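Local structure of pyruvate kinase 1 (Trypanosoma brucei brucei, 4KCT) at residues G80-K86 with V206-S212; R23-I28 with G45-R50; V220-R224 with E254-G258; A407-S411 with L432-V438. The protein catalyses transfer of phosphate from phosphoenolpyruvate to ADP, giving pyruvate and ATP, and also has an intrinsic decarboxylase activity, consistent with action on oxaloacetate. One frame throughout, in Å; residues are numbered along the deposited sequence.

Contact 1. Residues G80-K86 with V206-S212; sequences GIALDTK and VDMIFAS. With K (potassium ion), chain D.
Two parallel strands, 80-84 and 208-211, pair with A82 opposite M208, L83 opposite I209 and D84 opposite F210; their short-segment axes approach to 4.5 Å at 29°. F210, L83 and I81 bury most here. Backbone bonds run L83 N to M208 O (2.9 Å), F210 N to L83 O (2.9 Å) and T85 N to F210 O (3.1 Å). F210 (chi1 m) lays its ring face under A82 CB, 3.6 Å from the centroid, a CH-pi contact. These are neighbouring strands of the (beta/alpha)8 TIM barrel; L83 (t) leaves the other face, its CB 4.0 Å from I209 CD1. At the N-terminal end I81 N donates to D207 OD2 (2.8 Å) and D207 N to I81 O (3.0 Å); D207 OD1 makes a salt bridge to R430. At the C-terminal end S212 OG donates to T85 O (2.7 Å). Potassium sits on D84 OD1 (2.7 Å), T85 O (2.8 Å) and two waters, its shell completed by N52 and S54; D84 OD2 is salt-bridged to R50 and K239.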
loop_
_atom_site.group_PDB
_atom_site.type_symbol
_atom_site.label_atom_id
_atom_site.label_comp_id
_atom_site.label_asym_id
_atom_site.label_seq_id
_atom_site.Cartn_x
_atom_site.Cartn_y
_atom_site.Cartn_z
ATOM N N GLY A 80 8.700 1.976 39.759
ATOM C CA GLY A 80 8.846 3.410 39.580
ATOM C C GLY A 80 8.015 4.152 40.619
ATOM O O GLY A 80 6.916 3.717 40.972
ATOM N N ILE A 81 8.500 5.311 41.053
ATOM C CA ILE A 81 7.717 6.185 41.914
ATOM C C ILE A 81 7.523 7.554 41.233
ATOM O O ILE A 81 8.495 8.185 40.789
ATOM C CB ILE A 81 8.386 6.368 43.303
ATOM C CG1 ILE A 81 8.386 5.048 44.080
ATOM C CG2 ILE A 81 7.644 7.442 44.111
ATOM C CD1 ILE A 81 9.223 5.077 45.374
ATOM N N ALA A 82 6.259 7.928 41.019
ATOM C CA ALA A 82 5.931 9.163 40.314
ATOM C C ALA A 82 5.326 10.172 41.261
ATOM O O ALA A 82 4.430 9.846 42.033
ATOM C CB ALA A 82 4.958 8.884 39.138
ATOM N N LEU A 83 5.714 11.434 41.096
ATOM C CA LEU A 83 5.145 12.522 41.883
ATOM C C LEU A 83 4.263 13.371 40.962
ATOM O O LEU A 83 4.751 13.944 39.991
ATOM C CB LEU A 83 6.275 13.372 42.504
ATOM C CG LEU A 83 5.845 14.435 43.535
ATOM C CD1 LEU A 83 7.031 14.863 44.395
ATOM C CD2 LEU A 83 5.191 15.646 42.851
ATOM N N ASP A 84 2.950 13.352 41.203
ATOM C CA ASP A 84 1.999 14.068 40.333
ATOM C C ASP A 84 1.639 15.411 40.979
ATOM O O ASP A 84 1.058 15.435 42.055
ATOM C CB ASP A 84 0.736 13.193 40.109
ATOM C CG ASP A 84 -0.227 13.777 39.068
ATOM O OD1 ASP A 84 -0.579 14.966 39.189
ATOM O OD2 ASP A 84 -0.685 13.028 38.152
ATOM N N THR A 85 2.057 16.524 40.365
ATOM C CA THR A 85 2.000 17.829 41.053
ATOM C C THR A 85 0.562 18.333 41.189
ATOM O O THR A 85 -0.318 17.993 40.389
ATOM C CB THR A 85 2.838 18.904 40.321
ATOM O OG1 THR A 85 2.319 19.072 39.006
ATOM C CG2 THR A 85 4.297 18.460 40.238
ATOM N N LYS A 86 0.323 19.163 42.187
ATOM C CA LYS A 86 -0.959 19.867 42.293
ATOM C C LYS A 86 -1.173 20.787 41.074
ATOM O O LYS A 86 -2.197 20.744 40.443
ATOM C CB LYS A 86 -1.013 20.694 43.597
ATOM C CG LYS A 86 -2.413 21.165 43.968
ATOM C CD LYS A 86 -2.377 21.985 45.262
ATOM C CE LYS A 86 -3.690 21.910 46.019
ATOM N NZ LYS A 86 -4.851 22.069 45.106
ATOM N N VAL A 206 12.575 10.448 43.786
ATOM C CA VAL A 206 11.488 9.942 42.904
ATOM C C VAL A 206 12.016 9.776 41.484
ATOM O O VAL A 206 13.001 10.389 41.105
ATOM C CB VAL A 206 10.208 10.829 42.910
ATOM C CG1 VAL A 206 9.685 11.020 44.344
ATOM C CG2 VAL A 206 10.472 12.174 42.251
ATOM N N ASP A 207 11.379 8.902 40.716
ATOM C CA ASP A 207 11.863 8.565 39.387
ATOM C C ASP A 207 11.313 9.478 38.286
ATOM O O ASP A 207 11.919 9.604 37.211
ATOM C CB ASP A 207 11.535 7.105 39.095
ATOM C CG ASP A 207 12.064 6.178 40.181
ATOM O OD1 ASP A 207 13.299 6.189 40.382
ATOM O OD2 ASP A 207 11.244 5.592 40.954
ATOM N N MET A 208 10.118 10.019 38.500
ATOM C CA MET A 208 9.496 10.855 37.485
ATOM C C MET A 208 8.511 11.819 38.108
ATOM O O MET A 208 7.923 11.538 39.164
ATOM C CB MET A 208 8.779 9.961 36.431
ATOM C CG MET A 208 7.695 9.071 37.034
ATOM S SD MET A 208 7.175 7.712 35.937
ATOM C CE MET A 208 8.621 6.609 36.041
ATOM N N ILE A 209 8.304 12.941 37.432
ATOM C CA ILE A 209 7.269 13.891 37.785
ATOM C C ILE A 209 6.184 13.831 36.714
ATOM O O ILE A 209 6.493 13.850 35.527
ATOM C CB ILE A 209 7.830 15.330 37.749
ATOM C CG1 ILE A 209 9.131 15.426 38.567
ATOM C CG2 ILE A 209 6.768 16.334 38.221
ATOM C CD1 ILE A 209 8.970 15.048 40.041
ATOM N N PHE A 210 4.928 13.731 37.130
ATOM C CA PHE A 210 3.812 13.973 36.245
ATOM C C PHE A 210 3.400 15.428 36.450
ATOM O O PHE A 210 2.801 15.764 37.476
ATOM C CB PHE A 210 2.615 13.064 36.608
ATOM C CG PHE A 210 2.889 11.580 36.486
ATOM C CD1 PHE A 210 3.990 11.099 35.784
ATOM C CD2 PHE A 210 1.988 10.665 37.021
ATOM C CE1 PHE A 210 4.203 9.729 35.641
ATOM C CE2 PHE A 210 2.161 9.298 36.831
ATOM C CZ PHE A 210 3.279 8.828 36.161
ATOM N N ALA A 211 3.776 16.294 35.509
ATOM C CA ALA A 211 3.674 17.742 35.708
ATOM C C ALA A 211 2.332 18.225 35.189
ATOM O O ALA A 211 2.019 18.065 34.003
ATOM C CB ALA A 211 4.811 18.461 34.971
ATOM N N SER A 212 1.531 18.795 36.088
ATOM C CA SER A 212 0.156 19.167 35.781
ATOM C C SER A 212 0.037 20.379 34.886
ATOM O O SER A 212 0.858 21.340 34.967
ATOM C CB SER A 212 -0.649 19.382 37.064
ATOM O OG SER A 212 -0.871 18.147 37.720
HETATM K K K D . -2.321 16.156 40.831
HETATM O O HOH W 1 -3.467 18.217 39.707
HETATM O O HOH W 2 -4.556 15.033 39.366
#

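Contact 2. Residues R23-I28 with G45-R50; sequences RIVCTI and GMSVAR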
loop_
_atom_site.group_PDB
_atom_site.type_symbol
_atom_site.label_atom_id
_atom_site.label_comp_id
_atom_site.label_asym_id
_atom_site.label_seq_id
_atom_site.Cartn_x
_atom_site.Cartn_y
_atom_site.Cartn_z
ATOM N N ARG A 23 1.941 -1.321 30.471
ATOM C CA ARG A 23 2.341 -1.085 31.861
ATOM C C ARG A 23 1.233 -0.334 32.597
ATOM O O ARG A 23 0.525 0.470 31.999
ATOM C CB ARG A 23 3.662 -0.290 31.919
ATOM C CG ARG A 23 4.847 -1.049 31.277
ATOM C CD ARG A 23 5.199 -2.278 32.106
ATOM N NE ARG A 23 6.227 -3.103 31.447
ATOM C CZ ARG A 23 6.003 -4.317 30.922
ATOM N NH1 ARG A 23 4.760 -4.808 30.854
ATOM N NH2 ARG A 23 7.003 -4.988 30.361
ATOM N N ILE A 24 1.124 -0.584 33.909
ATOM C CA ILE A 24 0.020 -0.069 34.724
ATOM C C ILE A 24 0.557 0.867 35.835
ATOM O O ILE A 24 1.459 0.499 36.597
ATOM C CB ILE A 24 -0.790 -1.231 35.348
ATOM C CG1 ILE A 24 -1.391 -2.092 34.228
ATOM C CG2 ILE A 24 -1.878 -0.698 36.298
ATOM C CD1 ILE A 24 -1.950 -3.432 34.717
ATOM N N VAL A 25 0.037 2.091 35.852
ATOM C CA VAL A 25 0.362 3.079 36.867
ATOM C C VAL A 25 -0.811 3.118 37.869
ATOM O O VAL A 25 -1.954 3.252 37.463
ATOM C CB VAL A 25 0.485 4.475 36.202
ATOM C CG1 VAL A 25 0.759 5.552 37.219
ATOM C CG2 VAL A 25 1.565 4.460 35.122
ATOM N N CYS A 26 -0.527 2.906 39.148
ATOM C CA CYS A 26 -1.564 2.927 40.201
ATOM C C CYS A 26 -1.323 4.074 41.149
ATOM O O CYS A 26 -0.216 4.233 41.671
ATOM C CB CYS A 26 -1.531 1.630 41.010
ATOM S SG CYS A 26 -1.812 0.175 39.985
ATOM N N THR A 27 -2.376 4.838 41.410
ATOM C CA THR A 27 -2.362 5.851 42.461
ATOM C C THR A 27 -2.518 5.244 43.846
ATOM O O THR A 27 -3.407 4.413 44.077
ATOM C CB THR A 27 -3.474 6.883 42.238
ATOM O OG1 THR A 27 -3.406 7.335 40.892
ATOM C CG2 THR A 27 -3.301 8.099 43.203
ATOM N N ILE A 28 -1.647 5.659 44.769
ATOM C CA ILE A 28 -1.664 5.129 46.119
ATOM C C ILE A 28 -2.529 6.030 47.029
ATOM O O ILE A 28 -2.567 7.249 46.858
ATOM C CB ILE A 28 -0.244 5.010 46.688
ATOM C CG1 ILE A 28 0.654 4.223 45.705
ATOM C CG2 ILE A 28 -0.270 4.332 48.070
ATOM C CD1 ILE A 28 0.037 2.915 45.192
ATOM N N GLY A 45 0.039 -6.435 39.278
ATOM C CA GLY A 45 0.551 -5.848 38.029
ATOM C C GLY A 45 0.897 -4.365 38.035
ATOM O O GLY A 45 1.222 -3.788 36.981
ATOM N N MET A 46 0.975 -3.751 39.210
ATOM C CA MET A 46 1.414 -2.353 39.264
ATOM C C MET A 46 2.894 -2.271 38.884
ATOM O O MET A 46 3.702 -2.997 39.450
ATOM C CB MET A 46 1.259 -1.784 40.665
ATOM C CG MET A 46 1.853 -0.384 40.766
ATOM S SD MET A 46 1.695 0.424 42.402
ATOM C CE MET A 46 2.759 -0.601 43.418
ATOM N N SER A 47 3.239 -1.394 37.940
ATOM C CA SER A 47 4.651 -1.099 37.618
ATOM C C SER A 47 5.135 0.229 38.187
ATOM O O SER A 47 6.338 0.428 38.343
ATOM C CB SER A 47 4.875 -1.096 36.098
ATOM O OG SER A 47 4.793 -2.424 35.601
ATOM N N VAL A 48 4.224 1.195 38.335
ATOM C CA VAL A 48 4.611 2.550 38.826
ATOM C C VAL A 48 3.583 2.985 39.848
ATOM O O VAL A 48 2.385 2.788 39.635
ATOM C CB VAL A 48 4.604 3.604 37.706
ATOM C CG1 VAL A 48 4.838 5.015 38.287
ATOM C CG2 VAL A 48 5.649 3.256 36.612
ATOM N N ALA A 49 4.061 3.480 40.997
ATOM C CA ALA A 49 3.199 4.009 42.036
ATOM C C ALA A 49 3.096 5.534 41.920
ATOM O O ALA A 49 4.110 6.240 41.892
ATOM C CB ALA A 49 3.727 3.611 43.420
ATOM N N ARG A 50 1.883 6.015 41.733
ATOM C CA ARG A 50 1.638 7.449 41.583
ATOM C C ARG A 50 1.210 8.056 42.930
ATOM O O ARG A 50 0.337 7.514 43.623
ATOM C CB ARG A 50 0.565 7.695 40.549
ATOM C CG ARG A 50 0.127 9.165 40.402
ATOM C CD ARG A 50 -1.054 9.261 39.430
ATOM N NE ARG A 50 -1.593 10.619 39.282
ATOM C CZ ARG A 50 -2.780 10.995 39.746
ATOM N NH1 ARG A 50 -3.555 10.121 40.419
ATOM N NH2 ARG A 50 -3.185 12.243 39.570
HETATM O O HOH W 3 2.417 -3.015 34.812
#
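R50 makes the closest polar contacts: its N donates to C26 O at 2.8 Å, almost straight, and its NH1 to T27 OG1 at 2.8 Å, at the guanidinium edge, near its plane. T27 OG1 also bonds L330 O, while R50 NE forms a salt bridge with D84. Next come I28 N to R50 O (2.9 Å) and C26 N to V48 O (3.0 Å), so V25 pairs with V48, C26 with A49 and T27 with R50, all parallel. At the start of the strands I24 O takes S47 N at 2.9 Å and, weakly, V48 N at 3.3 Å. One water joins I24 N (2.9 Å), G45 O (2.6 Å) and S47 OG (2.6 Å). Packing lies on both faces: V25 CG2 is 4.1 Å from V48 CB, and on the face of C26 and A49, C26 SG is 3.7 Å from M46 CB. I28 CD1 reaches M46 SD at 4.1 Å. Helix 35-44 ends at G45 in a Schellman motif, whose positive phi suits glycine, and the chain goes on into strand 46-52. Strand 23-27, helix 35-44 and strand 46-52 form the first beta-alpha-beta unit of the TIM barrel, with R50 close to the bound pyruvate.

Contact 3. Residues V220-R224 with E254-G258; sequences VREVR and EASNG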
loop_
_atom_site.group_PDB
_atom_site.type_symbol
_atom_site.label_atom_id
_atom_site.label_comp_id
_atom_site.label_asym_id
_atom_site.label_seq_id
_atom_site.Cartn_x
_atom_site.Cartn_y
_atom_site.Cartn_z
ATOM N N VAL A 220 7.528 23.273 30.431
ATOM C CA VAL A 220 8.335 22.064 30.697
ATOM C C VAL A 220 9.748 22.432 31.165
ATOM O O VAL A 220 10.251 21.882 32.151
ATOM C CB VAL A 220 8.433 21.144 29.464
ATOM C CG1 VAL A 220 9.200 19.884 29.820
ATOM C CG2 VAL A 220 7.032 20.787 28.942
ATOM N N ARG A 221 10.385 23.351 30.437
ATOM C CA ARG A 221 11.704 23.872 30.795
ATOM C C ARG A 221 11.770 24.513 32.178
ATOM O O ARG A 221 12.737 24.296 32.916
ATOM C CB ARG A 221 12.230 24.846 29.713
ATOM C CG ARG A 221 12.633 24.129 28.419
ATOM C CD ARG A 221 13.380 25.044 27.455
ATOM N NE ARG A 221 12.484 25.997 26.799
ATOM C CZ ARG A 221 11.756 25.721 25.712
ATOM N NH1 ARG A 221 10.985 26.657 25.185
ATOM N NH2 ARG A 221 11.819 24.512 25.139
ATOM N N GLU A 222 10.682 25.172 32.582
ATOM C CA GLU A 222 10.593 25.717 33.935
ATOM C C GLU A 222 10.494 24.656 35.001
ATOM O O GLU A 222 11.124 24.783 36.054
ATOM C CB GLU A 222 9.444 26.723 34.063
ATOM C CG GLU A 222 9.791 28.054 33.416
ATOM C CD GLU A 222 8.573 28.879 33.034
ATOM O OE1 GLU A 222 7.438 28.517 33.427
ATOM O OE2 GLU A 222 8.757 29.907 32.343
ATOM N N VAL A 223 9.746 23.578 34.729
ATOM C CA VAL A 223 9.760 22.433 35.635
ATOM C C VAL A 223 11.157 21.820 35.726
ATOM O O VAL A 223 11.641 21.485 36.827
ATOM C CB VAL A 223 8.728 21.352 35.221
ATOM C CG1 VAL A 223 8.901 20.083 36.084
ATOM C CG2 VAL A 223 7.317 21.921 35.376
ATOM N N ARG A 224 11.793 21.656 34.571
ATOM C CA ARG A 224 13.120 21.062 34.491
ATOM C C ARG A 224 14.102 21.924 35.304
ATOM O O ARG A 224 14.878 21.394 36.093
ATOM C CB ARG A 224 13.567 20.963 33.018
ATOM C CG ARG A 224 14.907 20.284 32.777
ATOM C CD ARG A 224 14.782 18.777 32.588
ATOM N NE ARG A 224 13.968 18.387 31.409
ATOM C CZ ARG A 224 13.474 17.156 31.246
ATOM N NH1 ARG A 224 13.766 16.213 32.165
ATOM N NH2 ARG A 224 12.672 16.862 30.195
ATOM N N GLU A 254 8.592 17.382 22.423
ATOM C CA GLU A 254 10.017 17.628 22.234
ATOM C C GLU A 254 10.742 17.935 23.560
ATOM O O GLU A 254 11.837 17.428 23.802
ATOM C CB GLU A 254 10.229 18.771 21.233
ATOM C CG GLU A 254 11.638 19.323 21.240
ATOM C CD GLU A 254 12.522 18.616 20.242
ATOM O OE1 GLU A 254 12.142 18.552 19.051
ATOM O OE2 GLU A 254 13.575 18.082 20.655
ATOM N N ALA A 255 10.156 18.797 24.392
ATOM C CA ALA A 255 10.801 19.201 25.651
ATOM C C ALA A 255 10.711 18.145 26.763
ATOM O O ALA A 255 11.432 18.236 27.775
ATOM C CB ALA A 255 10.221 20.539 26.139
ATOM N N SER A 256 9.771 17.198 26.625
ATOM C CA SER A 256 9.396 16.313 27.729
ATOM C C SER A 256 10.083 14.971 27.577
ATOM O O SER A 256 10.555 14.640 26.494
ATOM C CB SER A 256 7.858 16.107 27.754
ATOM O OG SER A 256 7.188 17.346 27.861
ATOM N N ASN A 257 10.054 14.156 28.629
ATOM C CA ASN A 257 10.484 12.771 28.513
ATOM C C ASN A 257 9.310 11.866 28.114
ATOM O O ASN A 257 9.501 10.740 27.699
ATOM C CB ASN A 257 11.096 12.285 29.831
ATOM C CG ASN A 257 12.342 13.095 30.231
ATOM O OD1 ASN A 257 12.240 14.049 30.993
ATOM N ND2 ASN A 257 13.426 12.877 29.522
ATOM N N GLY A 258 8.100 12.363 28.291
ATOM C CA GLY A 258 6.892 11.546 28.067
ATOM C C GLY A 258 5.652 12.388 28.290
ATOM O O GLY A 258 5.757 13.578 28.634
HETATM O O HOH W 4 13.033 20.163 29.450
#
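Helix 249-255 gives its last residue, A255, to this contact, and A255 has the largest area covered by the other segment. Its methyl faces helix 217-227, with CB 3.8 Å from V220 CB, and its carbonyl O lies 3.4 Å from V220 CG1. That same O accepts from R224 NH2 at 3.0 Å and from a water at 3.0 Å, which in turn accepts from R224 NE at 2.8 Å, so the arginine is tied to the carbonyl both directly and through water. R221, paired with E218, only brushes the edge of the contact, its NH2 4.4 Å from A255 CB. S256 is the first residue to leave helical angles. Its OG lies 3.6 Å from V220 CG2 but bonds to I252 O and S238 OG. At N257 the side chain swings its OD1 into the fork of R224, taking NH1 at 2.9 Å and NH2 at 3.0 Å; A255 O and N257 OD1 both lie near the guanidinium plane. N257 OD1 also accepts from I236 N, so the arginine end lies next to strand 235-240. From G258 the chain runs on as strand 258-262, beside strand 235-240. The contact therefore joins helix 217-227, on the outside of the TIM barrel, to the turn between helix 249-255 and strand 258-262, where R224 bonds the carbonyl of the last helical residue.

Contact 4. Residues A407-S411 with L432-V438; sequences ARLIS and LNVTRSV
This is helix-to-loop packing in the alpha/beta domain: the turns of helix 405-412 at 407-411 lie against 432-438, the loop linking helix 426-431 to strand 438-442. The nearest CA pairs are S411 to R436 (6.1 Å), R408 to T435 (6.5 Å) and A407 to V438 (7.2 Å). Within the helix S411 N bonds A407 O at 3.0 Å. T435 to V438 form a type II turn, with R436 at -53/137 and S437 at positive phi (83/-20). S411 (chi1 t) points its OG at the turn, donating to R436 O at 2.6 Å and lying 3.3 Å from T435 CG2. A water donates hydrogen bonds to S411 OG (3.0 Å) and S437 OG (2.9 Å) and accepts from R436 NH2 (2.8 Å), which also bonds P415 O. Strand 438-442 is an outermost strand, within this chain, of the domain's sheet. A407 CB rests on L432 CD2 (3.8 Å) and V438 CG2 (4.3 Å). A second water joins R408 NH1 (3.1 Å) to T435 OG1 (2.8 Å).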
loop_
_atom_site.group_PDB
_atom_site.type_symbol
_atom_site.label_atom_id
_atom_site.label_comp_id
_atom_site.label_asym_id
_atom_site.label_seq_id
_atom_site.Cartn_x
_atom_site.Cartn_y
_atom_site.Cartn_z
ATOM N N ALA A 407 16.859 1.256 25.256
ATOM C CA ALA A 407 15.663 0.425 25.492
ATOM C C ALA A 407 14.406 1.094 24.946
ATOM O O ALA A 407 13.539 0.428 24.358
ATOM C CB ALA A 407 15.507 0.092 26.976
ATOM N N ARG A 408 14.248 2.386 25.226
ATOM C CA ARG A 408 13.121 3.138 24.666
ATOM C C ARG A 408 13.132 3.163 23.127
ATOM O O ARG A 408 12.083 3.198 22.494
ATOM C CB ARG A 408 13.090 4.574 25.229
ATOM C CG ARG A 408 12.667 4.624 26.710
ATOM C CD ARG A 408 12.447 6.074 27.186
ATOM N NE ARG A 408 13.715 6.725 27.469
ATOM C CZ ARG A 408 14.379 6.622 28.617
ATOM N NH1 ARG A 408 13.885 5.917 29.657
ATOM N NH2 ARG A 408 15.562 7.186 28.720
ATOM N N LEU A 409 14.320 3.204 22.543
ATOM C CA LEU A 409 14.459 3.215 21.092
ATOM C C LEU A 409 14.007 1.895 20.451
ATOM O O LEU A 409 13.420 1.894 19.377
ATOM C CB LEU A 409 15.919 3.525 20.706
ATOM C CG LEU A 409 16.209 4.087 19.314
ATOM C CD1 LEU A 409 15.249 5.245 18.949
ATOM C CD2 LEU A 409 17.681 4.551 19.260
ATOM N N ILE A 410 14.309 0.783 21.085
ATOM C CA ILE A 410 13.759 -0.508 20.651
ATOM C C ILE A 410 12.255 -0.620 20.863
ATOM O O ILE A 410 11.520 -1.005 19.950
ATOM C CB ILE A 410 14.445 -1.667 21.363
ATOM C CG1 ILE A 410 15.934 -1.721 20.945
ATOM C CG2 ILE A 410 13.734 -2.994 21.042
ATOM C CD1 ILE A 410 16.719 -2.787 21.706
ATOM N N SER A 411 11.785 -0.198 22.034
ATOM C CA SER A 411 10.332 -0.187 22.302
ATOM C C SER A 411 9.566 0.706 21.320
ATOM O O SER A 411 8.417 0.418 20.963
ATOM C CB SER A 411 10.052 0.259 23.756
ATOM O OG SER A 411 8.647 0.184 24.035
ATOM N N LEU A 432 12.178 2.664 33.381
ATOM C CA LEU A 432 11.790 1.926 32.191
ATOM C C LEU A 432 10.426 1.257 32.374
ATOM O O LEU A 432 9.843 0.750 31.423
ATOM C CB LEU A 432 12.882 0.915 31.806
ATOM C CG LEU A 432 14.074 1.557 31.039
ATOM C CD1 LEU A 432 15.175 0.519 30.854
ATOM C CD2 LEU A 432 13.599 2.062 29.658
ATOM N N ASN A 433 9.874 1.367 33.584
ATOM C CA ASN A 433 8.512 0.880 33.879
ATOM C C ASN A 433 7.407 1.608 33.122
ATOM O O ASN A 433 6.256 1.111 33.070
ATOM C CB ASN A 433 8.200 0.977 35.393
ATOM C CG ASN A 433 8.749 -0.198 36.191
ATOM O OD1 ASN A 433 8.356 -1.325 35.973
ATOM N ND2 ASN A 433 9.519 0.100 37.229
ATOM N N VAL A 434 7.683 2.802 32.589
ATOM C CA VAL A 434 6.671 3.434 31.716
ATOM C C VAL A 434 6.810 3.107 30.225
ATOM O O VAL A 434 6.114 3.679 29.404
ATOM C CB VAL A 434 6.541 4.951 31.910
ATOM C CG1 VAL A 434 6.076 5.267 33.323
ATOM C CG2 VAL A 434 7.867 5.648 31.612
ATOM N N THR A 435 7.668 2.153 29.885
ATOM C CA THR A 435 7.958 1.909 28.485
ATOM C C THR A 435 7.517 0.520 28.076
ATOM O O THR A 435 7.859 -0.470 28.735
ATOM C CB THR A 435 9.455 2.129 28.194
ATOM O OG1 THR A 435 9.698 3.546 28.153
ATOM C CG2 THR A 435 9.827 1.534 26.860
ATOM N N ARG A 436 6.688 0.452 27.027
ATOM C CA ARG A 436 6.055 -0.805 26.639
ATOM C C ARG A 436 7.103 -1.917 26.457
ATOM O O ARG A 436 8.121 -1.703 25.766
ATOM C CB ARG A 436 5.268 -0.597 25.334
ATOM C CG ARG A 436 4.472 -1.827 24.860
ATOM C CD ARG A 436 3.775 -1.501 23.527
ATOM N NE ARG A 436 3.033 -2.647 23.002
ATOM C CZ ARG A 436 3.566 -3.610 22.244
ATOM N NH1 ARG A 436 2.806 -4.622 21.848
ATOM N NH2 ARG A 436 4.852 -3.562 21.874
ATOM N N SER A 437 6.794 -3.125 26.966
ATOM C CA SER A 437 7.577 -4.383 26.668
ATOM C C SER A 437 8.835 -4.612 27.502
ATOM O O SER A 437 9.368 -5.710 27.505
ATOM C CB SER A 437 7.973 -4.465 25.187
ATOM O OG SER A 437 6.855 -4.235 24.371
ATOM N N VAL A 438 9.374 -3.557 28.102
ATOM C CA VAL A 438 10.710 -3.624 28.703
ATOM C C VAL A 438 10.637 -4.274 30.065
ATOM O O VAL A 438 9.676 -4.040 30.819
ATOM C CB VAL A 438 11.368 -2.223 28.828
ATOM C CG1 VAL A 438 12.695 -2.326 29.564
ATOM C CG2 VAL A 438 11.606 -1.651 27.436
HETATM O O HOH W 5 11.061 4.837 30.195
HETATM O O HOH W 6 7.145 -2.020 22.556
#

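Contacts 2, 1, 3 and 4 follow in chain order. The first three belong to the TIM barrel: contacts 2 and 1 pair strands 23-27 with 46-52 and 80-84 with 208-211, and 46-52 neighbours 80-84. The two contact centres lie about 12 Å apart, and the R50-D84 salt bridge joins them beside potassium and pyruvate. Contact 3, about 13 Å from contact 1 between centres, lies among the outer helices, where V223 CG2 meets A211 CB at 4.3 Å. Contact 4 is in the alpha/beta domain, about 16 Å from contact 2 between centres, but its loop reaches the barrel: R23 NH2 lies 2.9 Å from V438 O. The loop thus bridges the domains at the strands' N-terminal ends.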